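Local coordinates for protein proline iminopeptidase (Streptomyces halstedii, PDB 3WMR) that is an amidohydrolase of the peptidase S33 family whose hydrophobic tunnel interacts with polyketide substrates, and which may release N-terminal proline from peptides, at residues 25-30 with 34-39; 48-53 with 105-110. One frame throughout, in Å; residues are numbered along the deposited sequence.

Contact 1 of 2, residues 25-30 with 34-39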
loop_
_atom_site.group_PDB
_atom_site.type_symbol
_atom_site.label_atom_id
_atom_site.label_comp_id
_atom_site.label_asym_id
_atom_site.label_seq_id
_atom_site.Cartn_x
_atom_site.Cartn_y
_atom_site.Cartn_z
ATOM N N GLY A 25 -6.504 -13.359 14.304
ATOM C CA GLY A 25 -6.334 -14.772 14.004
ATOM C C GLY A 25 -6.066 -14.958 12.534
ATOM O O GLY A 25 -5.552 -14.049 11.875
ATOM N N THR A 26 -6.400 -16.136 12.019
ATOM C CA THR A 26 -6.308 -16.394 10.589
ATOM C C THR A 26 -7.622 -16.922 10.057
ATOM O O THR A 26 -8.471 -17.384 10.813
ATOM C CB THR A 26 -5.198 -17.411 10.234
ATOM O OG1 THR A 26 -5.508 -18.697 10.790
ATOM C CG2 THR A 26 -3.846 -16.934 10.741
ATOM N N VAL A 27 -7.777 -16.847 8.745
ATOM C CA VAL A 27 -8.883 -17.493 8.062
ATOM C C VAL A 27 -8.280 -18.400 6.990
ATOM O O VAL A 27 -7.201 -18.107 6.472
ATOM C CB VAL A 27 -9.871 -16.459 7.463
ATOM C CG1 VAL A 27 -10.379 -15.522 8.556
ATOM C CG2 VAL A 27 -9.235 -15.653 6.334
ATOM N N PRO A 28 -8.949 -19.525 6.676
ATOM C CA PRO A 28 -8.403 -20.372 5.617
ATOM C C PRO A 28 -8.571 -19.695 4.261
ATOM O O PRO A 28 -9.615 -19.109 3.984
ATOM C CB PRO A 28 -9.256 -21.642 5.701
ATOM C CG PRO A 28 -10.562 -21.165 6.244
ATOM C CD PRO A 28 -10.232 -20.042 7.191
ATOM N N PHE A 29 -7.518 -19.737 3.459
ATOM C CA PHE A 29 -7.553 -19.285 2.085
ATOM C C PHE A 29 -7.090 -20.486 1.283
ATOM O O PHE A 29 -5.885 -20.717 1.122
ATOM C CB PHE A 29 -6.634 -18.073 1.881
ATOM C CG PHE A 29 -6.489 -17.648 0.439
ATOM C CD1 PHE A 29 -7.585 -17.642 -0.424
ATOM C CD2 PHE A 29 -5.259 -17.218 -0.046
ATOM C CE1 PHE A 29 -7.451 -17.245 -1.737
ATOM C CE2 PHE A 29 -5.120 -16.818 -1.362
ATOM C CZ PHE A 29 -6.216 -16.834 -2.208
ATOM N N GLY A 30 -8.061 -21.261 0.816
ATOM C CA GLY A 30 -7.800 -22.564 0.234
ATOM C C GLY A 30 -6.846 -23.346 1.121
ATOM O O GLY A 30 -7.104 -23.552 2.308
ATOM N N THR A 34 -4.620 -16.791 5.903
ATOM C CA THR A 34 -4.470 -15.331 5.845
ATOM C C THR A 34 -4.689 -14.757 7.234
ATOM O O THR A 34 -5.741 -14.979 7.825
ATOM C CB THR A 34 -5.507 -14.686 4.900
ATOM O OG1 THR A 34 -5.330 -15.183 3.573
ATOM C CG2 THR A 34 -5.378 -13.161 4.890
ATOM N N TRP A 35 -3.717 -14.000 7.735
ATOM C CA TRP A 35 -3.785 -13.400 9.070
ATOM C C TRP A 35 -4.435 -12.024 9.044
ATOM O O TRP A 35 -4.132 -11.199 8.172
ATOM C CB TRP A 35 -2.387 -13.262 9.671
ATOM C CG TRP A 35 -2.390 -12.783 11.098
ATOM C CD1 TRP A 35 -2.425 -13.566 12.232
ATOM C CD2 TRP A 35 -2.373 -11.423 11.552
ATOM N NE1 TRP A 35 -2.439 -12.769 13.356
ATOM C CE2 TRP A 35 -2.397 -11.452 12.968
ATOM C CE3 TRP A 35 -2.339 -10.182 10.903
ATOM C CZ2 TRP A 35 -2.393 -10.286 13.742
ATOM C CZ3 TRP A 35 -2.332 -9.028 11.669
ATOM C CH2 TRP A 35 -2.366 -9.088 13.082
ATOM N N TYR A 36 -5.288 -11.768 10.036
ATOM C CA TYR A 36 -6.050 -10.516 10.133
ATOM C C TYR A 36 -6.152 -10.018 11.570
ATOM O O TYR A 36 -5.842 -10.726 12.530
ATOM C CB TYR A 36 -7.472 -10.718 9.585
ATOM C CG TYR A 36 -8.345 -11.495 10.551
ATOM C CD1 TYR A 36 -8.350 -12.886 10.543
ATOM C CD2 TYR A 36 -9.129 -10.840 11.502
ATOM C CE1 TYR A 36 -9.117 -13.609 11.441
ATOM C CE2 TYR A 36 -9.899 -11.554 12.406
ATOM C CZ TYR A 36 -9.887 -12.940 12.368
ATOM O OH TYR A 36 -10.645 -13.668 13.242
ATOM N N ARG A 37 -6.653 -8.802 11.701
ATOM C CA ARG A 37 -6.917 -8.189 12.996
ATOM C C ARG A 37 -8.026 -7.131 12.829
ATOM O O ARG A 37 -7.980 -6.320 11.893
ATOM C CB ARG A 37 -5.608 -7.579 13.514
ATOM C CG ARG A 37 -5.733 -6.275 14.272
ATOM C CD ARG A 37 -4.636 -5.294 13.905
ATOM N NE ARG A 37 -3.771 -5.002 15.039
ATOM C CZ ARG A 37 -4.032 -4.126 16.008
ATOM N NH1 ARG A 37 -5.151 -3.415 16.028
ATOM N NH2 ARG A 37 -3.147 -3.959 16.975
ATOM N N VAL A 38 -9.012 -7.142 13.725
ATOM C CA VAL A 38 -10.063 -6.125 13.748
ATOM C C VAL A 38 -9.876 -5.217 14.954
ATOM O O VAL A 38 -9.604 -5.689 16.074
ATOM C CB VAL A 38 -11.472 -6.748 13.818
ATOM C CG1 VAL A 38 -12.533 -5.658 13.804
ATOM C CG2 VAL A 38 -11.692 -7.735 12.675
ATOM N N THR A 39 -10.004 -3.915 14.727
ATOM C CA THR A 39 -10.066 -2.951 15.820
ATOM C C THR A 39 -11.453 -2.321 15.802
ATOM O O THR A 39 -11.961 -1.958 14.733
ATOM C CB THR A 39 -8.974 -1.884 15.694
ATOM O OG1 THR A 39 -7.728 -2.526 15.397
ATOM C CG2 THR A 39 -8.842 -1.106 16.985
#
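Tyr36 lays one face of its phenol ring over the backbone of Gly25, with Gly25 N 3.8 Å above the ring plane and displaced toward the rim. A first torsion that places CG between the backbone N and the carbonyl carbon (chi1 75°) folds the ring back over the partner strand and brings Tyr36 CE1 to 3.5 Å from Gly25 C. The side chains of Val27 and Tyr36 cross at about a right angle, Val27 CG1 lying 3.7 Å from Tyr36 CE1. With Tyr36 cut back to alanine, the Gly25 backbone would probably lose its ring cover and Val27 CG1 its aromatic neighbour.

On the other face of the hairpin, Trp35 directs CG away from its own backbone N (chi1 -174°). Gly25 O then sits over one face of the indole, 3.2 Å from Trp35 CD1, while Thr26 CG2 meets the indole at its edge. Gly25 O also accepts the N-H of Tyr36 at 2.9 Å, so it is held by the backbone and covered by the aromatic group.

Gly25 with Tyr36 and Val27 with Thr34 form antiparallel hydrogen-bonded pairs, each with two backbone bonds. Between them, Thr26 and Trp35 make a non-hydrogen-bonded pair with their CA atoms 4.2 Å apart. The 137° angle between the strand segments reflects a strong twist. Thr34 OG1 lies 3.6 Å from Phe29 CB, beyond the last pair, and hydrogen-bonds to Glu106; Thr26 OG1 hydrogen-bonds to Arg33.

This beta hairpin provides the outermost strand, 23-29, at one end of the sheet. Helix 100-113 packs against Val27 and Phe29, and strand 76-80 continues the sheet beyond strand 32-39.

Contact 2 of 2, residues 48-53 with 105-110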
loop_
_atom_site.group_PDB
_atom_site.type_symbol
_atom_site.label_atom_id
_atom_site.label_comp_id
_atom_site.label_asym_id
_atom_site.label_seq_id
_atom_site.Cartn_x
_atom_site.Cartn_y
_atom_site.Cartn_z
ATOM N N PRO A 48 -16.916 -1.590 8.039
ATOM C CA PRO A 48 -15.483 -1.721 8.237
ATOM C C PRO A 48 -14.653 -0.991 7.170
ATOM O O PRO A 48 -15.047 -0.946 6.011
ATOM C CB PRO A 48 -15.265 -3.238 8.177
ATOM C CG PRO A 48 -16.478 -3.791 7.516
ATOM C CD PRO A 48 -17.579 -2.902 7.980
ATOM N N VAL A 49 -13.542 -0.379 7.581
ATOM C CA VAL A 49 -12.520 0.076 6.636
ATOM C C VAL A 49 -11.429 -0.996 6.541
ATOM O O VAL A 49 -10.738 -1.274 7.520
ATOM C CB VAL A 49 -11.937 1.450 7.025
ATOM C CG1 VAL A 49 -11.029 1.979 5.920
ATOM C CG2 VAL A 49 -13.066 2.430 7.332
ATOM N N VAL A 50 -11.324 -1.638 5.371
ATOM C CA VAL A 50 -10.384 -2.724 5.143
ATOM C C VAL A 50 -9.133 -2.123 4.507
ATOM O O VAL A 50 -9.225 -1.428 3.483
ATOM C CB VAL A 50 -10.998 -3.805 4.219
ATOM C CG1 VAL A 50 -10.044 -4.963 4.030
ATOM C CG2 VAL A 50 -12.334 -4.294 4.767
ATOM N N LEU A 51 -7.979 -2.372 5.132
ATOM C CA LEU A 51 -6.715 -1.753 4.755
ATOM C C LEU A 51 -5.849 -2.731 3.973
ATOM O O LEU A 51 -5.522 -3.824 4.469
ATOM C CB LEU A 51 -5.954 -1.291 6.007
ATOM C CG LEU A 51 -6.746 -0.513 7.050
ATOM C CD1 LEU A 51 -5.819 -0.156 8.210
ATOM C CD2 LEU A 51 -7.381 0.736 6.477
ATOM N N LEU A 52 -5.509 -2.349 2.740
ATOM C CA LEU A 52 -4.602 -3.130 1.910
ATOM C C LEU A 52 -3.202 -2.528 1.990
ATOM O O LEU A 52 -2.967 -1.414 1.497
ATOM C CB LEU A 52 -5.075 -3.141 0.450
ATOM C CG LEU A 52 -6.599 -3.293 0.262
ATOM C CD1 LEU A 52 -6.944 -3.212 -1.213
ATOM C CD2 LEU A 52 -7.103 -4.585 0.876
ATOM N N HIS A 53 -2.268 -3.266 2.584
ATOM C CA HIS A 53 -0.871 -2.805 2.650
ATOM C C HIS A 53 -0.154 -2.877 1.296
ATOM O O HIS A 53 -0.622 -3.535 0.335
ATOM C CB HIS A 53 -0.080 -3.566 3.730
ATOM C CG HIS A 53 0.168 -5.014 3.422
ATOM N ND1 HIS A 53 0.929 -5.436 2.351
ATOM C CD2 HIS A 53 -0.208 -6.134 4.083
ATOM C CE1 HIS A 53 1.005 -6.754 2.364
ATOM N NE2 HIS A 53 0.311 -7.201 3.396
ATOM N N ASP A 105 -7.953 -12.738 -5.088
ATOM C CA ASP A 105 -8.687 -13.893 -4.594
ATOM C C ASP A 105 -8.604 -13.956 -3.081
ATOM O O ASP A 105 -9.582 -14.300 -2.436
ATOM C CB ASP A 105 -8.130 -15.196 -5.185
ATOM C CG ASP A 105 -8.495 -15.394 -6.647
ATOM O OD1 ASP A 105 -9.469 -14.778 -7.120
ATOM O OD2 ASP A 105 -7.801 -16.186 -7.330
ATOM N N GLU A 106 -7.438 -13.624 -2.527
ATOM C CA GLU A 106 -7.252 -13.558 -1.079
ATOM C C GLU A 106 -8.113 -12.470 -0.425
ATOM O O GLU A 106 -8.718 -12.698 0.620
ATOM C CB GLU A 106 -5.772 -13.312 -0.725
ATOM C CG GLU A 106 -5.525 -13.241 0.771
ATOM C CD GLU A 106 -4.089 -12.960 1.159
ATOM O OE1 GLU A 106 -3.439 -12.051 0.577
ATOM O OE2 GLU A 106 -3.611 -13.640 2.090
ATOM N N LEU A 107 -8.148 -11.282 -1.013
ATOM C CA LEU A 107 -8.972 -10.211 -0.465
ATOM C C LEU A 107 -10.454 -10.613 -0.488
ATOM O O LEU A 107 -11.144 -10.465 0.518
ATOM C CB LEU A 107 -8.728 -8.886 -1.207
ATOM C CG LEU A 107 -9.683 -7.733 -0.910
ATOM C CD1 LEU A 107 -9.673 -7.353 0.564
ATOM C CD2 LEU A 107 -9.349 -6.525 -1.767
ATOM N N ASP A 108 -10.935 -11.118 -1.627
ATOM C CA ASP A 108 -12.321 -11.608 -1.730
ATOM C C ASP A 108 -12.591 -12.675 -0.667
ATOM O O ASP A 108 -13.590 -12.606 0.043
ATOM C CB ASP A 108 -12.612 -12.191 -3.118
ATOM C CG ASP A 108 -12.873 -11.125 -4.154
ATOM O OD1 ASP A 108 -13.368 -10.029 -3.799
ATOM O OD2 ASP A 108 -12.593 -11.381 -5.330
ATOM N N ASN A 109 -11.689 -13.649 -0.555
ATOM C CA ASN A 109 -11.830 -14.702 0.449
ATOM C C ASN A 109 -11.924 -14.105 1.847
ATOM O O ASN A 109 -12.772 -14.519 2.639
ATOM C CB ASN A 109 -10.683 -15.723 0.378
ATOM C CG ASN A 109 -10.731 -16.742 1.510
ATOM O OD1 ASN A 109 -9.956 -16.673 2.476
ATOM N ND2 ASN A 109 -11.651 -17.678 1.408
ATOM N N LEU A 110 -11.083 -13.115 2.143
ATOM C CA LEU A 110 -11.058 -12.510 3.480
ATOM C C LEU A 110 -12.356 -11.768 3.830
ATOM O O LEU A 110 -12.880 -11.896 4.938
ATOM C CB LEU A 110 -9.872 -11.551 3.626
ATOM C CG LEU A 110 -9.778 -10.836 4.972
ATOM C CD1 LEU A 110 -9.475 -11.827 6.087
ATOM C CD2 LEU A 110 -8.721 -9.742 4.918
#
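Leu107 projects from its helix with CG anti to the backbone N (chi1 170°), carrying both methyls toward the strand, while Leu52 has CG beside its own backbone N (chi1 -41°) and swings its branch end to meet them. The contact packs helix 100-113 against strand 49-52 in the sheet of the alpha/beta hydrolase fold. The two leucines cross at about a right angle. Leu52 CD2 faces both methyls of Leu107, 3.8 Å from Leu107 CD1 and 4.0 Å from Leu107 CD2.

Two residues earlier along the strand, Val50 points toward the helix, and its CG1 meets the same Leu107 CD1, which thus touches two strand side chains. No hydrogen bond joins the segments: three buried aliphatic side chains make the whole contact, and the nearest backbones remain well apart, with Leu52 CA and Leu107 CA separated by 8.7 Å.

Strand 49-52 runs parallel to its neighbours 76-80 and 120-125, and the helix reaches further across the sheet, where Leu107 and Leu110 touch Tyr79. Leu107 also touches His135 of helix 127-137, linking two helices. Beside this apolar patch, the carboxylate of buried Glu106 receives the backbone N-H of Leu82 at OE1. The longer approach in the leucine-valine cluster is Val50 CG1 to Leu107 CD1, at 4.2 Å.

In the fold
Helix 100-113 connects the two contacts, whose centres are 10 Å apart: Leu107 meets strand 49-52, while Glu106 and other residues on another side of the helix meet the hairpin of contact 1. Thr34 OG1 lies 2.7 Å from Glu106 OE2, a probable hydrogen bond, and Phe29 CZ packs 3.5 Å from Glu106 N. Both contacts belong to the same sheet, with strand 76-80 standing between strands 32-39 and 49-52. Contact 2 is the nearer to the chemistry: the side chain of Leu52 is about 9 Å from that of Ser126, the predicted nucleophile, and that of Leu107 about 12 Å from the bound 1-ethoxy-2-(2-ethoxyethoxy)ethane. Contact 1 lies away from both, at the sheet margin.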